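Local coordinates for probable aminotransferase (Pseudomonas aeruginosa, PDB 5YKR), which is probably a class-III aminotransferase, a pyridoxal phosphate-dependent enzyme assembled here from two copies of the chain, at residues S154-V159 and H252-I257; R148-L153 and V220-T225; A31-E36 and P58-E63; F16-R21 and L418-L423. All blocks are in the same frame, centred on the assembly; numbering follows the deposited sequence.

Contact 1 of 4, residues S154-V159 and H252-I257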
loop_
_atom_site.group_PDB
_atom_site.type_symbol
_atom_site.label_atom_id
_atom_site.label_comp_id
_atom_site.label_asym_id
_atom_site.label_seq_id
_atom_site.Cartn_x
_atom_site.Cartn_y
_atom_site.Cartn_z
ATOM N N SER A 154 1.172 -20.146 14.082
ATOM C CA SER A 154 1.821 -20.502 15.352
ATOM C C SER A 154 0.835 -20.553 16.505
ATOM O O SER A 154 1.091 -21.208 17.504
ATOM C CB SER A 154 2.901 -19.483 15.682
ATOM O OG SER A 154 2.356 -18.203 16.046
ATOM N N GLY A 155 -0.275 -19.828 16.398
ATOM C CA GLY A 155 -1.165 -19.660 17.547
ATOM C C GLY A 155 -0.632 -18.781 18.636
ATOM O O GLY A 155 -1.246 -18.738 19.731
ATOM N N ARG A 156 0.469 -18.059 18.354
ATOM C CA ARG A 156 1.097 -17.156 19.305
ATOM C C ARG A 156 0.865 -15.704 18.840
ATOM O O ARG A 156 0.767 -15.445 17.641
ATOM C CB ARG A 156 2.578 -17.432 19.335
ATOM C CG ARG A 156 2.899 -18.832 19.875
ATOM C CD ARG A 156 4.389 -19.060 19.672
ATOM N NE ARG A 156 4.663 -20.367 19.211
ATOM C CZ ARG A 156 5.767 -20.734 18.558
ATOM N NH1 ARG A 156 6.734 -19.875 18.246
ATOM N NH2 ARG A 156 5.885 -21.996 18.173
ATOM N N ASP A 157 0.797 -14.764 19.801
ATOM C CA ASP A 157 0.420 -13.385 19.481
ATOM C C ASP A 157 1.515 -12.333 19.446
ATOM O O ASP A 157 1.282 -11.277 18.927
ATOM C CB ASP A 157 -0.636 -12.876 20.489
ATOM C CG ASP A 157 -2.028 -13.443 20.233
ATOM O OD1 ASP A 157 -2.361 -13.857 19.096
ATOM O OD2 ASP A 157 -2.774 -13.494 21.223
ATOM N N LYS A 158 2.689 -12.609 19.979
ATOM C CA LYS A 158 3.714 -11.577 20.083
ATOM C C LYS A 158 4.711 -11.606 18.938
ATOM O O LYS A 158 5.012 -12.657 18.413
ATOM C CB LYS A 158 4.428 -11.581 21.446
ATOM C CG LYS A 158 3.351 -11.477 22.499
ATOM C CD LYS A 158 3.765 -10.899 23.759
ATOM C CE LYS A 158 2.546 -10.867 24.648
ATOM N NZ LYS A 158 3.136 -11.090 25.873
ATOM N N VAL A 159 5.186 -10.432 18.568
ATOM C CA VAL A 159 6.277 -10.289 17.615
ATOM C C VAL A 159 7.440 -9.670 18.388
ATOM O O VAL A 159 7.235 -8.723 19.161
ATOM C CB VAL A 159 5.900 -9.400 16.395
ATOM C CG1 VAL A 159 5.537 -7.964 16.748
ATOM C CG2 VAL A 159 7.029 -9.268 15.424
ATOM N N HIS A 252 13.287 -22.364 19.378
ATOM C CA HIS A 252 11.984 -21.967 19.920
ATOM C C HIS A 252 10.836 -22.023 18.887
ATOM O O HIS A 252 9.691 -21.633 19.205
ATOM C CB HIS A 252 12.087 -20.558 20.535
ATOM C CG HIS A 252 12.902 -20.490 21.766
ATOM N ND1 HIS A 252 14.233 -20.160 21.772
ATOM C CD2 HIS A 252 12.561 -20.735 23.040
ATOM C CE1 HIS A 252 14.679 -20.209 23.017
ATOM N NE2 HIS A 252 13.682 -20.542 23.797
ATOM N N ASP A 253 11.117 -22.531 17.676
ATOM C CA ASP A 253 10.137 -22.626 16.578
ATOM C C ASP A 253 9.444 -21.270 16.375
ATOM O O ASP A 253 8.208 -21.148 16.342
ATOM C CB ASP A 253 9.105 -23.696 16.865
ATOM C CG ASP A 253 8.166 -23.963 15.718
ATOM O OD1 ASP A 253 8.641 -23.984 14.591
ATOM O OD2 ASP A 253 6.960 -24.121 15.950
ATOM N N VAL A 254 10.307 -20.264 16.243
ATOM C CA VAL A 254 9.903 -18.890 16.005
ATOM C C VAL A 254 10.328 -18.494 14.571
ATOM O O VAL A 254 11.461 -18.711 14.200
ATOM C CB VAL A 254 10.529 -17.929 17.024
ATOM C CG1 VAL A 254 10.306 -16.482 16.622
ATOM C CG2 VAL A 254 9.959 -18.211 18.431
ATOM N N ALA A 255 9.405 -17.922 13.787
ATOM C CA ALA A 255 9.740 -17.474 12.431
ATOM C C ALA A 255 10.751 -16.354 12.446
ATOM O O ALA A 255 10.586 -15.398 13.206
ATOM C CB ALA A 255 8.484 -17.053 11.690
ATOM N N LEU A 256 11.727 -16.419 11.543
ATOM C CA LEU A 256 12.721 -15.372 11.382
ATOM C C LEU A 256 12.400 -14.636 10.066
ATOM O O LEU A 256 12.523 -15.227 8.964
ATOM C CB LEU A 256 14.138 -15.963 11.312
ATOM C CG LEU A 256 15.264 -14.975 11.082
ATOM C CD1 LEU A 256 15.278 -13.898 12.130
ATOM C CD2 LEU A 256 16.599 -15.738 10.986
ATOM N N ILE A 257 11.982 -13.376 10.200
ATOM C CA ILE A 257 11.622 -12.546 9.050
ATOM C C ILE A 257 12.729 -11.527 8.841
ATOM O O ILE A 257 12.995 -10.688 9.725
ATOM C CB ILE A 257 10.301 -11.777 9.281
ATOM C CG1 ILE A 257 9.174 -12.700 9.762
ATOM C CG2 ILE A 257 9.934 -10.997 8.003
ATOM C CD1 ILE A 257 8.031 -11.925 10.362
#
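The guanidinium group of Arg156 presents its edge to Asp253 O and Val254 CG2, both near its plane, while Ser154 CB sits over one face, displaced toward the rim. From that edge Arg156 NH1 gives a hydrogen bond of 2.7 Å to Asp253 O, arriving from above the carbonyl plane, 50° out of it. Arg156 NH2 adds a weak bond of 3.1 Å to Asp253 O and a weak salt bridge of 3.3 Å to Asp253 OD2, with guanidinium and carboxylate turned 69° against each other. Arginine suits the place because one flat group can serve a backbone oxygen and a carboxylate together; NH1 also reaches Val220 O, and Arg306 engages Asp253 OD1. Beside these bonds, Val254 CG2 packs against Arg156 NH1 at 3.6 Å. The base of the arginine is anchored by an ST turn, in which Ser154 OG accepts from Arg156 N at 3.0 Å. Asp253, with positive phi, is the C-prime residue of the Schellman motif that closes helix 241-251. The bridge thus spans two helix-to-strand connections, which lead into strands 158-162 and 255-259 on either side of strand 220-225, as in the parallel part of an aminotransferase alpha/beta domain.

Contact 2 of 4, residues R148-L153 and V220-T225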
loop_
_atom_site.group_PDB
_atom_site.type_symbol
_atom_site.label_atom_id
_atom_site.label_comp_id
_atom_site.label_asym_id
_atom_site.label_seq_id
_atom_site.Cartn_x
_atom_site.Cartn_y
_atom_site.Cartn_z
ATOM N N ARG A 148 0.659 -11.451 10.352
ATOM C CA ARG A 148 -0.647 -12.094 10.483
ATOM C C ARG A 148 -0.556 -13.597 10.234
ATOM O O ARG A 148 -1.092 -14.388 11.013
ATOM C CB ARG A 148 -1.639 -11.438 9.495
ATOM C CG ARG A 148 -2.952 -12.195 9.339
ATOM C CD ARG A 148 -3.919 -11.516 8.377
ATOM N NE ARG A 148 -4.497 -10.317 8.960
ATOM C CZ ARG A 148 -5.465 -10.278 9.866
ATOM N NH1 ARG A 148 -6.087 -11.351 10.194
ATOM N NH2 ARG A 148 -5.812 -9.102 10.442
ATOM N N LEU A 149 0.119 -13.992 9.142
ATOM C CA LEU A 149 0.215 -15.381 8.831
ATOM C C LEU A 149 1.023 -16.132 9.908
ATOM O O LEU A 149 0.727 -17.288 10.211
ATOM C CB LEU A 149 0.860 -15.555 7.440
ATOM C CG LEU A 149 -0.040 -15.129 6.280
ATOM C CD1 LEU A 149 0.716 -15.072 4.974
ATOM C CD2 LEU A 149 -1.266 -16.036 6.117
ATOM N N CYS A 150 2.060 -15.492 10.469
ATOM C CA CYS A 150 2.824 -16.115 11.563
ATOM C C CYS A 150 1.969 -16.319 12.803
ATOM O O CYS A 150 2.090 -17.335 13.478
ATOM C CB CYS A 150 4.090 -15.328 11.880
ATOM S SG CYS A 150 5.364 -15.410 10.619
ATOM N N ARG A 151 1.128 -15.332 13.126
ATOM C CA ARG A 151 0.170 -15.515 14.236
ATOM C C ARG A 151 -0.799 -16.680 13.951
ATOM O O ARG A 151 -1.093 -17.500 14.846
ATOM C CB ARG A 151 -0.587 -14.229 14.543
ATOM C CG ARG A 151 0.273 -13.146 15.143
ATOM C CD ARG A 151 -0.599 -11.999 15.677
ATOM N NE ARG A 151 0.191 -11.014 16.384
ATOM C CZ ARG A 151 0.704 -9.911 15.902
ATOM N NH1 ARG A 151 0.484 -9.544 14.679
ATOM N NH2 ARG A 151 1.478 -9.147 16.724
ATOM N N MET A 152 -1.275 -16.764 12.705
ATOM C CA MET A 152 -2.190 -17.839 12.320
ATOM C C MET A 152 -1.538 -19.212 12.421
ATOM O O MET A 152 -2.145 -20.119 13.025
ATOM C CB MET A 152 -2.711 -17.653 10.897
ATOM C CG MET A 152 -3.686 -16.480 10.743
ATOM S SD MET A 152 -3.961 -16.037 9.023
ATOM C CE MET A 152 -4.561 -17.556 8.331
ATOM N N LEU A 153 -0.310 -19.348 11.904
ATOM C CA LEU A 153 0.322 -20.670 11.865
ATOM C C LEU A 153 0.815 -21.109 13.214
ATOM O O LEU A 153 0.851 -22.319 13.506
ATOM C CB LEU A 153 1.385 -20.712 10.798
ATOM C CG LEU A 153 2.727 -20.028 11.066
ATOM C CD1 LEU A 153 3.682 -20.977 11.794
ATOM C CD2 LEU A 153 3.384 -19.566 9.787
ATOM N N VAL A 220 5.928 -16.017 21.229
ATOM C CA VAL A 220 6.456 -15.206 20.120
ATOM C C VAL A 220 6.206 -15.958 18.790
ATOM O O VAL A 220 6.714 -17.048 18.569
ATOM C CB VAL A 220 7.932 -14.905 20.297
ATOM C CG1 VAL A 220 8.447 -14.139 19.084
ATOM C CG2 VAL A 220 8.136 -14.073 21.585
ATOM N N ALA A 221 5.430 -15.338 17.918
ATOM C CA ALA A 221 5.151 -15.868 16.597
ATOM C C ALA A 221 6.340 -15.658 15.643
ATOM O O ALA A 221 6.606 -16.517 14.763
ATOM C CB ALA A 221 3.922 -15.219 16.026
ATOM N N ALA A 222 7.012 -14.532 15.753
ATOM C CA ALA A 222 8.068 -14.165 14.804
ATOM C C ALA A 222 9.043 -13.157 15.417
ATOM O O ALA A 222 8.640 -12.360 16.278
ATOM C CB ALA A 222 7.467 -13.589 13.542
ATOM N N VAL A 223 10.258 -13.164 14.854
ATOM C CA VAL A 223 11.213 -12.090 15.004
ATOM C C VAL A 223 11.244 -11.366 13.661
ATOM O O VAL A 223 11.494 -12.004 12.628
ATOM C CB VAL A 223 12.638 -12.587 15.356
ATOM C CG1 VAL A 223 13.626 -11.446 15.336
ATOM C CG2 VAL A 223 12.650 -13.289 16.706
ATOM N N LEU A 224 11.041 -10.064 13.673
ATOM C CA LEU A 224 11.088 -9.214 12.473
ATOM C C LEU A 224 12.317 -8.313 12.597
ATOM O O LEU A 224 12.451 -7.573 13.618
ATOM C CB LEU A 224 9.832 -8.333 12.342
ATOM C CG LEU A 224 9.791 -7.273 11.244
ATOM C CD1 LEU A 224 9.995 -7.885 9.851
ATOM C CD2 LEU A 224 8.500 -6.537 11.284
ATOM N N THR A 225 13.207 -8.337 11.603
ATOM C CA THR A 225 14.429 -7.526 11.685
ATOM C C THR A 225 15.033 -7.256 10.313
ATOM O O THR A 225 14.967 -8.115 9.418
ATOM C CB THR A 225 15.486 -8.187 12.580
ATOM O OG1 THR A 225 16.587 -7.280 12.828
ATOM C CG2 THR A 225 15.997 -9.518 12.021
#
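Small apolar groups make most of the side-chain contact between Cys150 of helix 139-154 and the alanines of strand 220-225, where the helix packs on the central, mostly parallel sheet of the aminotransferase alpha/beta domain. Ala222 CB lies 4.0 Å from Cys150 SG and almost as near Cys150 CB, while Ala221 CB stands 4.2 Å from Cys150 CB. The thiol takes part because a chi1 of -70° swings SG opposite the carbonyl carbon and over toward Ala222. Both alanine methyls can face the helix, although neighbouring residues of a regular strand alternate, because Ala221 has a helix-like psi of -37° that breaks the alternation.

A second group of contacts joins methyl to backbone. Ala221 CB rests 3.8 Å from Cys150 O and 4.0 Å from Arg151 N, against the main chain of the helix itself, with Arg151 CG alongside. Side chains this short let the segment axes approach to 7.3 Å, their directions nearly antiparallel at 150°.

The polar atoms nearby are bonded outside the two segments. Cys150 O accepts from Ser154 OG. Arg151 bonds to Asp157 O through NE, and its NH1 forms a salt bridge with Glu172 of its own chain and a hydrogen bond with Asn192 of the second subunit. With methyls, a thiol and an aliphatic stem as meeting surfaces, close van der Waals fit holds helix to sheet, while the guanidinium of Arg151 finds its partners elsewhere, one of them across the subunit interface.

Contact 3 of 4, residues A31-E36 and P58-E63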
loop_
_atom_site.group_PDB
_atom_site.type_symbol
_atom_site.label_atom_id
_atom_site.label_comp_id
_atom_site.label_asym_id
_atom_site.label_seq_id
_atom_site.Cartn_x
_atom_site.Cartn_y
_atom_site.Cartn_z
ATOM N N ALA A 31 9.064 27.803 -3.858
ATOM C CA ALA A 31 8.431 28.491 -2.718
ATOM C C ALA A 31 7.032 28.990 -3.055
ATOM O O ALA A 31 6.117 28.883 -2.258
ATOM C CB ALA A 31 9.315 29.618 -2.206
ATOM N N GLN A 32 6.865 29.524 -4.250
ATOM C CA GLN A 32 5.553 29.947 -4.724
ATOM C C GLN A 32 4.614 28.753 -4.820
ATOM O O GLN A 32 3.435 28.815 -4.412
ATOM C CB GLN A 32 5.714 30.663 -6.073
ATOM C CG GLN A 32 4.463 31.061 -6.845
ATOM C CD GLN A 32 4.828 31.753 -8.189
ATOM O OE1 GLN A 32 5.868 31.445 -8.842
ATOM N NE2 GLN A 32 3.988 32.705 -8.606
ATOM N N ALA A 33 5.132 27.657 -5.361
ATOM C CA ALA A 33 4.344 26.429 -5.440
ATOM C C ALA A 33 3.909 25.955 -4.054
ATOM O O ALA A 33 2.808 25.465 -3.884
ATOM C CB ALA A 33 5.106 25.339 -6.170
ATOM N N TYR A 34 4.784 26.061 -3.059
ATOM C CA TYR A 34 4.446 25.652 -1.692
ATOM C C TYR A 34 3.282 26.461 -1.140
ATOM O O TYR A 34 2.384 25.898 -0.527
ATOM C CB TYR A 34 5.659 25.774 -0.773
ATOM C CG TYR A 34 5.483 25.170 0.580
ATOM C CD1 TYR A 34 5.190 23.831 0.736
ATOM C CD2 TYR A 34 5.608 25.952 1.735
ATOM C CE1 TYR A 34 5.036 23.278 2.006
ATOM C CE2 TYR A 34 5.477 25.403 2.997
ATOM C CZ TYR A 34 5.176 24.067 3.131
ATOM O OH TYR A 34 5.025 23.558 4.403
ATOM N N ARG A 35 3.278 27.765 -1.379
ATOM C CA ARG A 35 2.163 28.600 -0.916
ATOM C C ARG A 35 0.843 28.105 -1.497
ATOM O O ARG A 35 -0.189 28.035 -0.812
ATOM C CB ARG A 35 2.392 30.072 -1.278
ATOM C CG ARG A 35 3.497 30.741 -0.471
ATOM C CD ARG A 35 3.511 32.285 -0.652
ATOM N NE ARG A 35 4.165 32.583 -1.932
ATOM C CZ ARG A 35 3.577 32.950 -3.091
ATOM N NH1 ARG A 35 2.253 33.121 -3.186
ATOM N NH2 ARG A 35 4.345 33.141 -4.178
ATOM N N GLU A 36 0.871 27.767 -2.774
ATOM C CA GLU A 36 -0.315 27.221 -3.425
ATOM C C GLU A 36 -0.675 25.805 -2.905
ATOM O O GLU A 36 -1.830 25.538 -2.591
ATOM C CB GLU A 36 -0.124 27.200 -4.927
ATOM C CG GLU A 36 -1.254 26.661 -5.775
ATOM C CD GLU A 36 -1.054 26.939 -7.293
ATOM O OE1 GLU A 36 -0.080 27.659 -7.681
ATOM O OE2 GLU A 36 -1.899 26.451 -8.117
ATOM N N PRO A 58 9.580 21.835 0.190
ATOM C CA PRO A 58 10.138 20.842 -0.703
ATOM C C PRO A 58 10.337 21.416 -2.111
ATOM O O PRO A 58 9.541 22.240 -2.595
ATOM C CB PRO A 58 9.078 19.738 -0.750
ATOM C CG PRO A 58 7.845 20.382 -0.323
ATOM C CD PRO A 58 8.216 21.462 0.632
ATOM N N LEU A 59 11.411 20.972 -2.760
ATOM C CA LEU A 59 11.585 21.297 -4.187
ATOM C C LEU A 59 10.484 20.637 -5.031
ATOM O O LEU A 59 10.151 19.492 -4.795
ATOM C CB LEU A 59 12.935 20.800 -4.655
ATOM C CG LEU A 59 14.207 21.299 -3.970
ATOM C CD1 LEU A 59 15.381 20.489 -4.485
ATOM C CD2 LEU A 59 14.361 22.787 -4.205
ATOM N N LEU A 60 10.008 21.366 -6.052
ATOM C CA LEU A 60 9.202 20.741 -7.112
ATOM C C LEU A 60 10.146 20.315 -8.243
ATOM O O LEU A 60 10.964 21.096 -8.738
ATOM C CB LEU A 60 8.080 21.606 -7.669
ATOM C CG LEU A 60 6.715 21.450 -6.978
ATOM C CD1 LEU A 60 6.850 22.079 -5.586
ATOM C CD2 LEU A 60 5.599 22.092 -7.757
ATOM N N VAL A 61 10.046 19.050 -8.593
ATOM C CA VAL A 61 10.844 18.472 -9.662
ATOM C C VAL A 61 10.233 18.693 -11.005
ATOM O O VAL A 61 9.038 18.408 -11.183
ATOM C CB VAL A 61 11.105 16.974 -9.403
ATOM C CG1 VAL A 61 11.830 16.296 -10.578
ATOM C CG2 VAL A 61 11.850 16.793 -8.088
ATOM N N LYS A 62 11.054 19.119 -11.962
ATOM C CA LYS A 62 10.652 19.180 -13.391
ATOM C C LYS A 62 10.897 17.872 -14.094
ATOM O O LYS A 62 9.989 17.314 -14.732
ATOM C CB LYS A 62 11.439 20.289 -14.096
ATOM C CG LYS A 62 11.082 20.508 -15.565
ATOM C CD LYS A 62 11.821 21.712 -16.125
ATOM C CE LYS A 62 13.271 21.401 -16.478
ATOM N NZ LYS A 62 14.013 22.644 -16.929
ATOM N N GLU A 63 12.128 17.377 -14.021
ATOM C CA GLU A 63 12.459 16.087 -14.613
ATOM C C GLU A 63 13.676 15.485 -13.969
ATOM O O GLU A 63 14.494 16.177 -13.329
ATOM C CB GLU A 63 12.651 16.199 -16.117
ATOM C CG GLU A 63 13.772 17.106 -16.492
ATOM C CD GLU A 63 13.858 17.301 -17.971
ATOM O OE1 GLU A 63 12.946 16.843 -18.711
ATOM O OE2 GLU A 63 14.853 17.905 -18.398
#
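Tyr34 swings its ring out of helix 28-37 through a first torsion of -170°, which puts CG opposite the backbone N and carries CD1 to 3.8 Å from Pro58 CD. Leu60 answers with a chi1 of -92°, some way from a staggered value, and its fork then opens onto Ala33: the CB of that alanine lies 3.6 Å from Leu60 CD2 and 3.7 Å from Leu60 CD1. Both methyls of the leucine therefore straddle a single methyl of the helix. Alanine suits the spot, since its side chain ends at CB and lets the branched end of Leu60 come close to the helix backbone.

The contact lays helix 28-37 against the approach to strand 61-65, one of the two outermost strands, within this chain, of the small mixed sheet that also holds strands 68-71, 76-79 and 422-423. Just past the contact, Lys62 and Glu63 both face Thr70 in a classic beta bulge.

The backbone from Pro58 to Leu60 is extended: Leu60 is directed to the helix and Leu59 away from it, while Pro58 brings its ring CD to Tyr34. There the proline and tyrosine side chains cross at about a right angle, and Pro58 CD touches CE1 of Tyr34 as well, at 3.9 Å. The tyrosine is amphipathic in use: its ring carbons pack on proline, and its OH hydrogen-bonds with Gln51 NE2 and Arg38 NH1. The same residues, Pro58 and Leu60, also pack on Pro113 of the second subunit, and Ser30 OG bonds with Leu60 N.

Contact 4 of 4, residues F16-R21 and L418-L423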
loop_
_atom_site.group_PDB
_atom_site.type_symbol
_atom_site.label_atom_id
_atom_site.label_comp_id
_atom_site.label_asym_id
_atom_site.label_seq_id
_atom_site.Cartn_x
_atom_site.Cartn_y
_atom_site.Cartn_z
ATOM N N PHE A 16 23.124 27.577 9.256
ATOM C CA PHE A 16 21.815 27.075 8.852
ATOM C C PHE A 16 20.907 28.222 8.462
ATOM O O PHE A 16 20.255 28.172 7.448
ATOM C CB PHE A 16 21.201 26.219 9.953
ATOM C CG PHE A 16 19.907 25.516 9.569
ATOM C CD1 PHE A 16 19.786 24.834 8.377
ATOM C CD2 PHE A 16 18.825 25.472 10.466
ATOM C CE1 PHE A 16 18.596 24.179 8.055
ATOM C CE2 PHE A 16 17.652 24.819 10.131
ATOM C CZ PHE A 16 17.544 24.170 8.935
ATOM N N LYS A 17 20.846 29.263 9.291
ATOM C CA LYS A 17 20.034 30.441 8.928
ATOM C C LYS A 17 20.450 31.083 7.602
ATOM O O LYS A 17 19.604 31.477 6.819
ATOM C CB LYS A 17 20.111 31.495 10.021
ATOM C CG LYS A 17 18.979 31.473 11.006
ATOM C CD LYS A 17 19.151 32.618 12.020
ATOM C CE LYS A 17 19.095 34.016 11.382
ATOM N NZ LYS A 17 17.978 34.881 11.854
ATOM N N ARG A 18 21.748 31.222 7.379
ATOM C CA ARG A 18 22.250 31.754 6.107
ATOM C C ARG A 18 21.823 30.857 4.942
ATOM O O ARG A 18 21.404 31.349 3.905
ATOM C CB ARG A 18 23.786 31.871 6.141
ATOM C CG ARG A 18 24.356 32.606 4.945
ATOM C CD ARG A 18 25.884 32.735 5.051
ATOM N NE ARG A 18 26.715 31.511 4.957
ATOM C CZ ARG A 18 26.729 30.626 3.947
ATOM N NH1 ARG A 18 25.893 30.710 2.945
ATOM N NH2 ARG A 18 27.563 29.597 3.972
ATOM N N GLU A 19 21.893 29.545 5.134
ATOM C CA GLU A 19 21.549 28.600 4.060
ATOM C C GLU A 19 20.026 28.579 3.815
ATOM O O GLU A 19 19.568 28.376 2.691
ATOM C CB GLU A 19 22.111 27.209 4.380
ATOM C CG GLU A 19 23.637 27.154 4.298
ATOM C CD GLU A 19 24.170 27.489 2.928
ATOM O OE1 GLU A 19 23.627 26.989 1.944
ATOM O OE2 GLU A 19 25.150 28.265 2.826
ATOM N N LEU A 20 19.234 28.825 4.853
ATOM C CA LEU A 20 17.779 28.955 4.664
ATOM C C LEU A 20 17.454 30.185 3.806
ATOM O O LEU A 20 16.599 30.105 2.918
ATOM C CB LEU A 20 17.038 28.995 6.006
ATOM C CG LEU A 20 16.922 27.674 6.753
ATOM C CD1 LEU A 20 16.495 27.936 8.200
ATOM C CD2 LEU A 20 15.973 26.700 6.042
ATOM N N ARG A 21 18.162 31.295 4.045
ATOM C CA ARG A 21 17.984 32.469 3.187
ATOM C C ARG A 21 18.428 32.193 1.750
ATOM O O ARG A 21 17.690 32.515 0.806
ATOM C CB ARG A 21 18.716 33.682 3.767
ATOM C CG ARG A 21 18.488 34.953 3.009
ATOM C CD ARG A 21 18.913 36.166 3.861
ATOM N NE ARG A 21 20.275 36.081 4.406
ATOM C CZ ARG A 21 21.403 36.243 3.698
ATOM N NH1 ARG A 21 21.371 36.504 2.380
ATOM N NH2 ARG A 21 22.581 36.120 4.316
ATOM N N LEU A 418 22.344 20.644 -0.623
ATOM C CA LEU A 418 21.217 20.905 -1.557
ATOM C C LEU A 418 21.415 22.207 -2.331
ATOM O O LEU A 418 21.300 22.266 -3.564
ATOM C CB LEU A 418 19.891 20.906 -0.772
ATOM C CG LEU A 418 18.608 21.110 -1.575
ATOM C CD1 LEU A 418 17.419 20.458 -0.838
ATOM C CD2 LEU A 418 18.314 22.562 -1.951
ATOM N N ASN A 419 21.753 23.268 -1.591
ATOM C CA ASN A 419 21.962 24.582 -2.228
ATOM C C ASN A 419 23.148 24.633 -3.190
ATOM O O ASN A 419 23.274 25.602 -3.942
ATOM C CB ASN A 419 22.156 25.665 -1.147
ATOM C CG ASN A 419 20.856 26.102 -0.460
ATOM O OD1 ASN A 419 19.756 26.003 -1.005
ATOM N ND2 ASN A 419 21.016 26.617 0.783
ATOM N N ARG A 420 23.988 23.607 -3.175
ATOM C CA ARG A 420 25.143 23.508 -4.070
ATOM C C ARG A 420 25.054 22.281 -4.981
ATOM O O ARG A 420 26.037 21.835 -5.548
ATOM C CB ARG A 420 26.439 23.546 -3.235
ATOM C CG ARG A 420 26.658 24.906 -2.577
ATOM C CD ARG A 420 27.676 24.825 -1.446
ATOM N NE ARG A 420 27.763 26.098 -0.739
ATOM C CZ ARG A 420 26.878 26.570 0.119
ATOM N NH1 ARG A 420 25.759 25.886 0.392
ATOM N NH2 ARG A 420 27.041 27.771 0.675
ATOM N N GLY A 421 23.816 21.771 -5.166
ATOM C CA GLY A 421 23.544 20.804 -6.228
ATOM C C GLY A 421 23.699 19.317 -5.893
ATOM O O GLY A 421 23.885 18.492 -6.815
ATOM N N VAL A 422 23.584 18.944 -4.617
ATOM C CA VAL A 422 23.636 17.536 -4.219
ATOM C C VAL A 422 22.424 17.248 -3.304
ATOM O O VAL A 422 22.254 17.902 -2.253
ATOM C CB VAL A 422 24.922 17.178 -3.501
ATOM C CG1 VAL A 422 24.835 15.776 -2.930
ATOM C CG2 VAL A 422 26.129 17.332 -4.436
ATOM N N LEU A 423 21.595 16.289 -3.691
ATOM C CA LEU A 423 20.492 15.851 -2.848
ATOM C C LEU A 423 20.841 14.604 -2.033
ATOM O O LEU A 423 21.270 13.593 -2.568
ATOM C CB LEU A 423 19.263 15.501 -3.732
ATOM C CG LEU A 423 18.692 16.643 -4.544
ATOM C CD1 LEU A 423 17.603 16.178 -5.496
ATOM C CD2 LEU A 423 18.177 17.727 -3.635
#
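Glu19 OE1 is gripped by two donors, Asn419 ND2 at 2.9 Å and Arg420 NH1, likewise 2.9 Å from OE1, which reach it from opposite faces of the carboxylate plane. The acid is the hub of a salt-bridge network of Arg18, Glu19 and Arg420, built where helix 407-418 ends in a Schellman motif with Gly421, at positive phi, as its C-prime residue. This ending projects Asn419 and Arg420 together at helix 9-26.

The amide bond to OE1 is almost straight, 174° at the hydrogen, and OE1 lies in the amide plane of Asn419. Asparagine is apt here because ND2 has two hydrogens: the second bond goes to the helix carbonyl, with Asn419 ND2 3.0 Å from Glu19 O. Arg420, stretched out from CG to NE, meets the acid end-on, Arg420 NH2 taking Glu19 OE2 on its syn side at 2.9 Å; the carboxylate and guanidinium planes are nonetheless 47° apart. Glu19 bends at chi2, -61°, and this fold brings the carboxylate back beside its own helix.

Within that helix, Arg18 NH1 lies 2.6 Å from Glu19 OE2, and Arg22 adds a further salt bridge to that oxygen. Such a gathering of arginines would be expected to hold Glu19 ionised. Arg18 NH2 also pairs with Glu455, while Arg420 NH2 stands 3.8 Å from Arg18 NH2, at the edge of the Arg18 guanidinium.

Overall arrangement
Contacts 1 and 2 meet on one sheet, their centres about 4 Å apart. Contact 2 is buried and seats helix 139-154 on strand 220-225 with small apolar groups; contact 1, partly buried, joins the connections leading into the strands that flank 220-225, through an arginine bonded to a carbonyl and weakly to a carboxylate. Lys158 O and Ala221 N, 2.8 Å apart, probably hydrogen-bond between them. Contacts 3 and 4 lie across the chain's centre, their centres about 16 Å apart, and share the small mixed sheet. There too the buried contact, 3, is apolar; the partly buried contact 4 is polar, with a salt-bridge network and amide bonds. All four come within reach of the second subunit, contact 1 through Asp157 alone.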